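Local coordinates for protein tryptophan decarboxylase 1 (Oryza sativa subsp. japonica, PDB 6KHO) that uses pyridoxal 5'-phosphate to decarboxylate L-tryptophan to tryptamine, and 5-hydroxy-L-tryptophan to serotonin, in the serotonin pathway of rice, at residues L152-M157 / L341-D345; E139-L143 / G168-L172; A434-R439 / R481-A487. All coordinates share one frame; numbering follows the deposited sequence.

Contact 1 of 3, residues L152-M157 / L341-D345; sequences LPTSFM and LYVRD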
loop_
_atom_site.group_PDB
_atom_site.type_symbol
_atom_site.label_atom_id
_atom_site.label_comp_id
_atom_site.label_asym_id
_atom_site.label_seq_id
_atom_site.Cartn_x
_atom_site.Cartn_y
_atom_site.Cartn_z
ATOM N N LEU A 152 4.455 13.384 -21.191
ATOM C CA LEU A 152 3.725 12.232 -21.690
ATOM C C LEU A 152 2.766 12.667 -22.799
ATOM O O LEU A 152 2.235 13.778 -22.763
ATOM C CB LEU A 152 2.945 11.546 -20.572
ATOM C CG LEU A 152 3.765 10.860 -19.477
ATOM C CD1 LEU A 152 2.835 10.065 -18.576
ATOM C CD2 LEU A 152 4.826 9.935 -20.071
ATOM N N PRO A 153 2.559 11.824 -23.810
ATOM C CA PRO A 153 1.482 12.077 -24.774
ATOM C C PRO A 153 0.152 12.297 -24.061
ATOM O O PRO A 153 -0.104 11.732 -22.990
ATOM C CB PRO A 153 1.453 10.799 -25.622
ATOM C CG PRO A 153 2.827 10.238 -25.497
ATOM C CD PRO A 153 3.343 10.622 -24.138
ATOM N N THR A 154 -0.702 13.125 -24.671
ATOM C CA THR A 154 -1.985 13.451 -24.053
ATOM C C THR A 154 -2.888 12.233 -23.948
ATOM O O THR A 154 -3.814 12.228 -23.128
ATOM C CB THR A 154 -2.708 14.560 -24.833
ATOM O OG1 THR A 154 -2.710 14.243 -26.225
ATOM C CG2 THR A 154 -2.020 15.891 -24.638
ATOM N N SER A 155 -2.630 11.194 -24.744
ATOM C CA SER A 155 -3.393 9.960 -24.615
ATOM C C SER A 155 -3.267 9.331 -23.224
ATOM O O SER A 155 -4.082 8.470 -22.878
ATOM C CB SER A 155 -2.956 8.962 -25.692
ATOM O OG SER A 155 -1.553 8.741 -25.652
ATOM N N PHE A 156 -2.288 9.741 -22.413
ATOM C CA PHE A 156 -2.131 9.165 -21.077
ATOM C C PHE A 156 -2.828 9.959 -19.974
ATOM O O PHE A 156 -2.787 9.531 -18.817
ATOM C CB PHE A 156 -0.645 9.008 -20.725
ATOM C CG PHE A 156 0.013 7.822 -21.386
ATOM C CD1 PHE A 156 -0.169 6.543 -20.873
ATOM C CD2 PHE A 156 0.799 7.984 -22.525
ATOM C CE1 PHE A 156 0.418 5.430 -21.477
ATOM C CE2 PHE A 156 1.400 6.883 -23.141
ATOM C CZ PHE A 156 1.204 5.600 -22.618
ATOM N N MET A 157 -3.482 11.077 -20.272
ATOM C CA MET A 157 -4.233 11.744 -19.215
ATOM C C MET A 157 -5.587 12.209 -19.745
ATOM O O MET A 157 -5.897 12.078 -20.933
ATOM C CB MET A 157 -3.417 12.883 -18.594
ATOM C CG MET A 157 -3.558 13.000 -17.055
ATOM S SD MET A 157 -3.440 11.469 -16.053
ATOM C CE MET A 157 -4.286 12.076 -14.576
ATOM N N LEU A 341 1.078 5.261 -11.988
ATOM C CA LEU A 341 0.782 4.429 -13.149
ATOM C C LEU A 341 -0.092 5.211 -14.117
ATOM O O LEU A 341 -1.113 5.766 -13.706
ATOM C CB LEU A 341 0.056 3.146 -12.730
ATOM C CG LEU A 341 -0.625 2.374 -13.867
ATOM C CD1 LEU A 341 0.438 1.809 -14.832
ATOM C CD2 LEU A 341 -1.499 1.269 -13.302
ATOM N N TYR A 342 0.290 5.229 -15.394
ATOM C CA TYR A 342 -0.479 5.872 -16.456
ATOM C C TYR A 342 -0.871 4.824 -17.487
ATOM O O TYR A 342 -0.059 3.963 -17.831
ATOM C CB TYR A 342 0.325 6.981 -17.152
ATOM C CG TYR A 342 0.690 8.135 -16.243
ATOM C CD1 TYR A 342 1.865 8.112 -15.502
ATOM C CD2 TYR A 342 -0.152 9.242 -16.115
ATOM C CE1 TYR A 342 2.208 9.174 -14.662
ATOM C CE2 TYR A 342 0.182 10.315 -15.282
ATOM C CZ TYR A 342 1.361 10.273 -14.563
ATOM O OH TYR A 342 1.695 11.318 -13.730
ATOM N N VAL A 343 -2.115 4.892 -17.975
ATOM C CA VAL A 343 -2.605 3.952 -18.979
ATOM C C VAL A 343 -3.298 4.729 -20.089
ATOM O O VAL A 343 -3.884 5.789 -19.854
ATOM C CB VAL A 343 -3.558 2.890 -18.375
ATOM C CG1 VAL A 343 -2.860 2.110 -17.243
ATOM C CG2 VAL A 343 -4.830 3.526 -17.859
ATOM N N ARG A 344 -3.245 4.188 -21.313
ATOM C CA ARG A 344 -3.923 4.859 -22.412
ATOM C C ARG A 344 -5.421 4.583 -22.440
ATOM O O ARG A 344 -6.168 5.372 -23.032
ATOM C CB ARG A 344 -3.279 4.474 -23.742
ATOM C CG ARG A 344 -2.099 5.396 -24.066
ATOM C CD ARG A 344 -1.331 4.929 -25.277
ATOM N NE ARG A 344 -2.207 4.746 -26.421
ATOM C CZ ARG A 344 -1.988 3.865 -27.389
ATOM N NH1 ARG A 344 -0.925 3.072 -27.339
ATOM N NH2 ARG A 344 -2.838 3.771 -28.400
ATOM N N ASP A 345 -5.888 3.520 -21.776
ATOM C CA ASP A 345 -7.321 3.206 -21.747
ATOM C C ASP A 345 -7.702 2.709 -20.356
ATOM O O ASP A 345 -7.577 1.517 -20.063
ATOM C CB ASP A 345 -7.674 2.171 -22.814
ATOM C CG ASP A 345 -9.173 2.035 -23.007
ATOM O OD1 ASP A 345 -9.925 2.607 -22.187
ATOM O OD2 ASP A 345 -9.603 1.367 -23.970
HETATM O O HOH W 1 -5.783 7.353 -24.525
#
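Leu152 and Phe156 meet Tyr342 and Arg344 where the loop after helix 133-149 packs against the end of strand 339-343, and two aromatic rings, one from each segment, carry the tight part. Leu152 lays its CD1 methyl over the middle of the Tyr342 ring, 3.8 Å from the ring centroid and 13° off the normal, a CH-pi contact in which the two side chains run at about a right angle. Met157 reaches the same ring from its edge: SD lies in the ring plane, 3.9 Å from Tyr342 CE2, a Met-aromatic contact. The ring is held at its far end as well, because Tyr342 OH is hydrogen-bonded to Leu143 O of helix 133-149.

The second ring, Phe156, has CG anti to its own carbonyl carbon (chi1 -77°), which brings CD1 to 3.8 Å from Tyr342 CB and turns one face to the aliphatic part of Arg344. Arg344 CG sits over that face, 3.6 Å from the centroid. The arginine chain then bends at chi3, and its guanidinium plane stands 78° from the ring, so the contact is made by methylene and not by charge; NH1 bonds to Val321 O instead.

Toward Ser155 the fit is looser and partly open to solvent. Ser155 OG only lies alongside Arg344 CG at 3.7 Å, and the backbones are joined through a water that donates to Ser155 O at 2.6 Å and to Arg344 O at 2.5 Å.

The segments thus share no direct hydrogen bond. Cohesion comes from CH-pi, sulfur-aromatic and van der Waals contact inside, with one bridging water on the Ser155 side, while the polar ends of Tyr342 and Arg344 tie the site to its surroundings.

Contact 2 of 3, residues E139-L143 / G168-L172; sequences EVLAL and GGVIL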
loop_
_atom_site.group_PDB
_atom_site.type_symbol
_atom_site.label_atom_id
_atom_site.label_comp_id
_atom_site.label_asym_id
_atom_site.label_seq_id
_atom_site.Cartn_x
_atom_site.Cartn_y
_atom_site.Cartn_z
ATOM N N GLU A 139 -5.419 13.942 -6.447
ATOM C CA GLU A 139 -4.624 12.875 -7.041
ATOM C C GLU A 139 -4.630 12.984 -8.560
ATOM O O GLU A 139 -3.581 12.861 -9.208
ATOM C CB GLU A 139 -5.148 11.514 -6.599
ATOM C CG GLU A 139 -4.357 10.351 -7.185
ATOM C CD GLU A 139 -4.503 9.078 -6.364
ATOM O OE1 GLU A 139 -4.750 9.175 -5.129
ATOM O OE2 GLU A 139 -4.403 7.983 -6.965
ATOM N N VAL A 140 -5.803 13.224 -9.147
ATOM C CA VAL A 140 -5.873 13.390 -10.599
ATOM C C VAL A 140 -5.046 14.597 -11.039
ATOM O O VAL A 140 -4.322 14.544 -12.035
ATOM C CB VAL A 140 -7.342 13.508 -11.046
ATOM C CG1 VAL A 140 -7.408 13.936 -12.507
ATOM C CG2 VAL A 140 -8.060 12.160 -10.840
ATOM N N LEU A 141 -5.127 15.700 -10.295
ATOM C CA LEU A 141 -4.380 16.894 -10.681
ATOM C C LEU A 141 -2.875 16.669 -10.574
ATOM O O LEU A 141 -2.120 17.065 -11.469
ATOM C CB LEU A 141 -4.816 18.083 -9.815
ATOM C CG LEU A 141 -4.115 19.426 -10.027
ATOM C CD1 LEU A 141 -4.517 20.010 -11.354
ATOM C CD2 LEU A 141 -4.496 20.387 -8.919
ATOM N N ALA A 142 -2.419 16.035 -9.488
ATOM C CA ALA A 142 -0.990 15.755 -9.343
ATOM C C ALA A 142 -0.496 14.843 -10.461
ATOM O O ALA A 142 0.591 15.052 -11.011
ATOM C CB ALA A 142 -0.698 15.120 -7.975
ATOM N N LEU A 143 -1.279 13.829 -10.812
ATOM C CA LEU A 143 -0.883 12.954 -11.914
ATOM C C LEU A 143 -0.768 13.732 -13.217
ATOM O O LEU A 143 0.171 13.528 -13.998
ATOM C CB LEU A 143 -1.889 11.818 -12.064
ATOM C CG LEU A 143 -1.795 10.724 -11.003
ATOM C CD1 LEU A 143 -3.101 9.949 -10.934
ATOM C CD2 LEU A 143 -0.594 9.807 -11.311
ATOM N N GLY A 168 -5.624 7.858 -18.381
ATOM C CA GLY A 168 -5.681 8.331 -17.013
ATOM C C GLY A 168 -4.644 7.609 -16.179
ATOM O O GLY A 168 -3.858 6.807 -16.691
ATOM N N GLY A 169 -4.652 7.914 -14.883
ATOM C CA GLY A 169 -3.603 7.423 -14.012
ATOM C C GLY A 169 -4.122 7.108 -12.629
ATOM O O GLY A 169 -5.274 7.384 -12.292
ATOM N N VAL A 170 -3.245 6.503 -11.829
ATOM C CA VAL A 170 -3.536 6.217 -10.433
ATOM C C VAL A 170 -2.217 6.194 -9.674
ATOM O O VAL A 170 -1.197 5.731 -10.193
ATOM C CB VAL A 170 -4.308 4.885 -10.266
ATOM C CG1 VAL A 170 -3.494 3.698 -10.813
ATOM C CG2 VAL A 170 -4.684 4.655 -8.786
ATOM N N ILE A 171 -2.234 6.701 -8.446
ATOM C CA ILE A 171 -1.092 6.567 -7.554
ATOM C C ILE A 171 -1.267 5.274 -6.767
ATOM O O ILE A 171 -2.282 5.081 -6.090
ATOM C CB ILE A 171 -0.966 7.772 -6.610
ATOM C CG1 ILE A 171 -0.739 9.058 -7.414
ATOM C CG2 ILE A 171 0.162 7.531 -5.616
ATOM C CD1 ILE A 171 -0.818 10.341 -6.517
ATOM N N LEU A 172 -0.284 4.391 -6.872
ATOM C CA LEU A 172 -0.238 3.130 -6.150
ATOM C C LEU A 172 0.947 3.148 -5.189
ATOM O O LEU A 172 1.784 4.054 -5.217
ATOM C CB LEU A 172 -0.123 1.943 -7.128
ATOM C CG LEU A 172 -1.220 1.877 -8.195
ATOM C CD1 LEU A 172 -0.920 0.834 -9.282
ATOM C CD2 LEU A 172 -2.571 1.601 -7.547
#
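Glu139 meets Ile171 first, reaching from helix 133-149 to the backbone of strand 168-172. Its CG is anti to the backbone N and the chain stays extended beyond, which carries the carboxylate across to the strand. There OE2 accepts the N-H of Ile171 at 2.9 Å, with 162° at the hydrogen; the donor comes from above the carboxylate plane, 39° out of it. On the way Glu139 CG packs 3.6 Å from Ile171 CD1, and OE2 lies 3.8 Å from Val170 CG2. The other oxygen, OE1, forms a salt bridge with Arg382, so both oxygens of this buried acid have partners, and the arginine probably favours its charged form. Were this residue an alanine, the Ile171 N-H would probably lack its acceptor and Arg382 this charged mate.

Val140 and Leu141 turn elsewhere, Leu141 packing on Leu66 of the second subunit. One turn on from Glu139, Leu143 comes back to the strand, its N bonded to Glu139 O. The two methyls divide the work: CD1 presses on the bare backbone of Gly169, 3.5 Å from its C, while CD2 touches Ile171 CG1 at 4.0 Å. Gly169 has no side chain to come between CD1 and the strand, and the fit there is close.

The helix crosses the strand at 107°, with 8.3 Å between the local axes. It packs over one end of the large mixed sheet: Leu143 and Ile171 both reach Cys340 on the adjoining strand 339-343, which pairs with 168-172, and Leu172 rests against helix 175-194.

Contact 3 of 3, residues A434-R439 / R481-A487; sequences ALVCFR and RFVLRFA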
loop_
_atom_site.group_PDB
_atom_site.type_symbol
_atom_site.label_atom_id
_atom_site.label_comp_id
_atom_site.label_asym_id
_atom_site.label_seq_id
_atom_site.Cartn_x
_atom_site.Cartn_y
_atom_site.Cartn_z
ATOM N N ALA A 434 22.249 8.464 -12.609
ATOM C CA ALA A 434 23.069 8.807 -11.449
ATOM C C ALA A 434 23.672 7.576 -10.781
ATOM O O ALA A 434 24.102 7.651 -9.623
ATOM C CB ALA A 434 22.264 9.627 -10.437
ATOM N N LEU A 435 23.714 6.448 -11.484
ATOM C CA LEU A 435 24.315 5.221 -10.982
ATOM C C LEU A 435 25.563 4.909 -11.799
ATOM O O LEU A 435 25.522 4.920 -13.037
ATOM C CB LEU A 435 23.328 4.052 -11.050
ATOM C CG LEU A 435 23.879 2.630 -10.871
ATOM C CD1 LEU A 435 24.102 2.302 -9.391
ATOM C CD2 LEU A 435 22.955 1.611 -11.520
ATOM N N VAL A 436 26.664 4.631 -11.104
ATOM C CA VAL A 436 27.924 4.240 -11.732
ATOM C C VAL A 436 28.230 2.807 -11.321
ATOM O O VAL A 436 28.230 2.486 -10.127
ATOM C CB VAL A 436 29.075 5.177 -11.329
ATOM C CG1 VAL A 436 30.399 4.640 -11.858
ATOM C CG2 VAL A 436 28.825 6.582 -11.830
ATOM N N CYS A 437 28.491 1.948 -12.302
ATOM C CA CYS A 437 28.914 0.580 -12.035
ATOM C C CYS A 437 30.413 0.482 -12.304
ATOM O O CYS A 437 30.878 0.865 -13.381
ATOM C CB CYS A 437 28.141 -0.421 -12.901
ATOM S SG CYS A 437 26.367 -0.633 -12.495
ATOM N N PHE A 438 31.161 -0.026 -11.326
ATOM C CA PHE A 438 32.614 -0.037 -11.410
ATOM C C PHE A 438 33.139 -1.257 -10.671
ATOM O O PHE A 438 32.428 -1.876 -9.874
ATOM C CB PHE A 438 33.229 1.250 -10.833
ATOM C CG PHE A 438 33.217 1.313 -9.328
ATOM C CD1 PHE A 438 32.026 1.482 -8.631
ATOM C CD2 PHE A 438 34.393 1.198 -8.607
ATOM C CE1 PHE A 438 32.013 1.535 -7.245
ATOM C CE2 PHE A 438 34.386 1.255 -7.217
ATOM C CZ PHE A 438 33.196 1.420 -6.536
ATOM N N ARG A 439 34.393 -1.612 -10.955
ATOM C CA ARG A 439 35.013 -2.710 -10.227
ATOM C C ARG A 439 36.528 -2.612 -10.322
ATOM O O ARG A 439 37.079 -1.885 -11.155
ATOM C CB ARG A 439 34.527 -4.073 -10.738
ATOM C CG ARG A 439 34.978 -4.446 -12.137
ATOM C CD ARG A 439 34.728 -5.929 -12.361
ATOM N NE ARG A 439 35.786 -6.550 -13.152
ATOM C CZ ARG A 439 36.284 -7.758 -12.914
ATOM N NH1 ARG A 439 35.825 -8.486 -11.900
ATOM N NH2 ARG A 439 37.244 -8.240 -13.693
ATOM N N ARG A 481 30.285 -11.056 -13.929
ATOM C CA ARG A 481 31.330 -10.381 -13.168
ATOM C C ARG A 481 30.765 -9.743 -11.903
ATOM O O ARG A 481 29.645 -9.218 -11.907
ATOM C CB ARG A 481 32.013 -9.310 -14.020
ATOM C CG ARG A 481 32.765 -9.887 -15.196
ATOM C CD ARG A 481 34.238 -10.019 -14.869
ATOM N NE ARG A 481 34.534 -11.039 -13.857
ATOM C CZ ARG A 481 34.405 -12.357 -14.017
ATOM N NH1 ARG A 481 33.991 -12.866 -15.169
ATOM N NH2 ARG A 481 34.700 -13.176 -13.017
ATOM N N PHE A 482 31.552 -9.794 -10.823
ATOM C CA PHE A 482 31.217 -9.091 -9.587
ATOM C C PHE A 482 31.463 -7.602 -9.779
ATOM O O PHE A 482 32.579 -7.191 -10.120
ATOM C CB PHE A 482 32.056 -9.628 -8.431
ATOM C CG PHE A 482 31.526 -9.283 -7.069
ATOM C CD1 PHE A 482 31.809 -8.057 -6.491
ATOM C CD2 PHE A 482 30.761 -10.193 -6.357
ATOM C CE1 PHE A 482 31.336 -7.738 -5.234
ATOM C CE2 PHE A 482 30.287 -9.886 -5.097
ATOM C CZ PHE A 482 30.576 -8.653 -4.532
ATOM N N VAL A 483 30.422 -6.794 -9.562
ATOM C CA VAL A 483 30.463 -5.361 -9.833
ATOM C C VAL A 483 29.929 -4.609 -8.615
ATOM O O VAL A 483 28.988 -5.061 -7.953
ATOM C CB VAL A 483 29.657 -5.015 -11.104
ATOM C CG1 VAL A 483 29.503 -3.513 -11.268
ATOM C CG2 VAL A 483 30.326 -5.627 -12.335
ATOM N N LEU A 484 30.559 -3.483 -8.296
ATOM C CA LEU A 484 30.080 -2.605 -7.241
ATOM C C LEU A 484 29.200 -1.520 -7.852
ATOM O O LEU A 484 29.597 -0.863 -8.823
ATOM C CB LEU A 484 31.252 -1.973 -6.483
ATOM C CG LEU A 484 32.179 -2.917 -5.708
ATOM C CD1 LEU A 484 33.068 -2.150 -4.734
ATOM C CD2 LEU A 484 31.377 -3.978 -4.968
ATOM N N ARG A 485 28.011 -1.334 -7.281
ATOM C CA ARG A 485 27.159 -0.207 -7.636
ATOM C C ARG A 485 27.462 0.995 -6.746
ATOM O O ARG A 485 27.660 0.855 -5.534
ATOM C CB ARG A 485 25.681 -0.585 -7.505
ATOM C CG ARG A 485 25.223 -1.676 -8.454
ATOM C CD ARG A 485 23.806 -2.131 -8.120
ATOM N NE ARG A 485 22.782 -1.262 -8.701
ATOM C CZ ARG A 485 22.217 -0.238 -8.062
ATOM N NH1 ARG A 485 22.585 0.074 -6.818
ATOM N NH2 ARG A 485 21.284 0.489 -8.671
ATOM N N PHE A 486 27.493 2.179 -7.359
ATOM C CA PHE A 486 27.600 3.457 -6.656
ATOM C C PHE A 486 26.422 4.328 -7.102
ATOM O O PHE A 486 26.472 4.958 -8.164
ATOM C CB PHE A 486 28.941 4.140 -6.937
ATOM C CG PHE A 486 29.295 5.213 -5.940
ATOM C CD1 PHE A 486 29.825 4.881 -4.700
ATOM C CD2 PHE A 486 29.089 6.553 -6.241
ATOM C CE1 PHE A 486 30.154 5.865 -3.783
ATOM C CE2 PHE A 486 29.408 7.548 -5.326
ATOM C CZ PHE A 486 29.941 7.205 -4.094
ATOM N N ALA A 487 25.361 4.357 -6.290
ATOM C CA ALA A 487 24.117 5.041 -6.632
ATOM C C ALA A 487 24.076 6.375 -5.894
ATOM O O ALA A 487 23.858 6.415 -4.677
ATOM C CB ALA A 487 22.914 4.168 -6.283
#
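Leu435 has CG anti to its backbone N (chi1 166°), and Arg485 folds its guanidinium beneath the leucine: Leu435 CD1 sits over the centre of that plane, 3.4 Å from Arg485 CZ. Phe438, with CG between N and the carbonyl carbon (chi1 75°), swings its ring back over the neighbouring strand, where CE1 lies 3.7 Å from Leu484 CB and 4.0 Å from Phe486 CB.

The backbones pair as antiparallel strands at the middle of a four-stranded sheet. Val436 and Phe486 form one hydrogen-bonded pair, Phe438 and Leu484 the next; Val436 N to Phe486 O (3.0 Å) is nearly straight at the hydrogen, and Leu484 N to Phe438 O is 2.9 Å. Phe438, Leu484 and Phe486 share the face packed by helices 451-468 and 495-513, whereas Leu435, Cys437 and Arg485 point to the other.

At the far end Arg481 lays CD over one face of the Arg439 guanidinium, and Arg481 NE stands 3.5 Å from Arg439 NH1. Glu451 and Asp455 each bridge both arginines, and Glu426 adds a further partner to Arg439, so acids probably offset the like charges.

Arg485 gives its three nitrogens to the carbonyls of Phe103, Thr273 and Ser274. With the leucine over one face, these bonds fix the guanidinium flat beside the cofactor pocket, linking this sheet to the loops that line it.

Overall arrangement
From the N terminus, helix 133-149 supplies the first segment of contact 2, and its following loop supplies that of contact 1. The chain then enters strand 168-172, closing contact 2 as a short loop. Contact 1 closes much later, at strand 339-343, after most of the large sheet has been built, so the two cross along the chain. They touch in space, through the paired strands 168-172 and 339-343 and the helix packed on them, with centres about 11 Å apart. Contact 3 follows in series, closing around helix 451-468 in the small antiparallel sheet. Its centre is about 34 Å from either of the others, on the opposite side of the chain's centre.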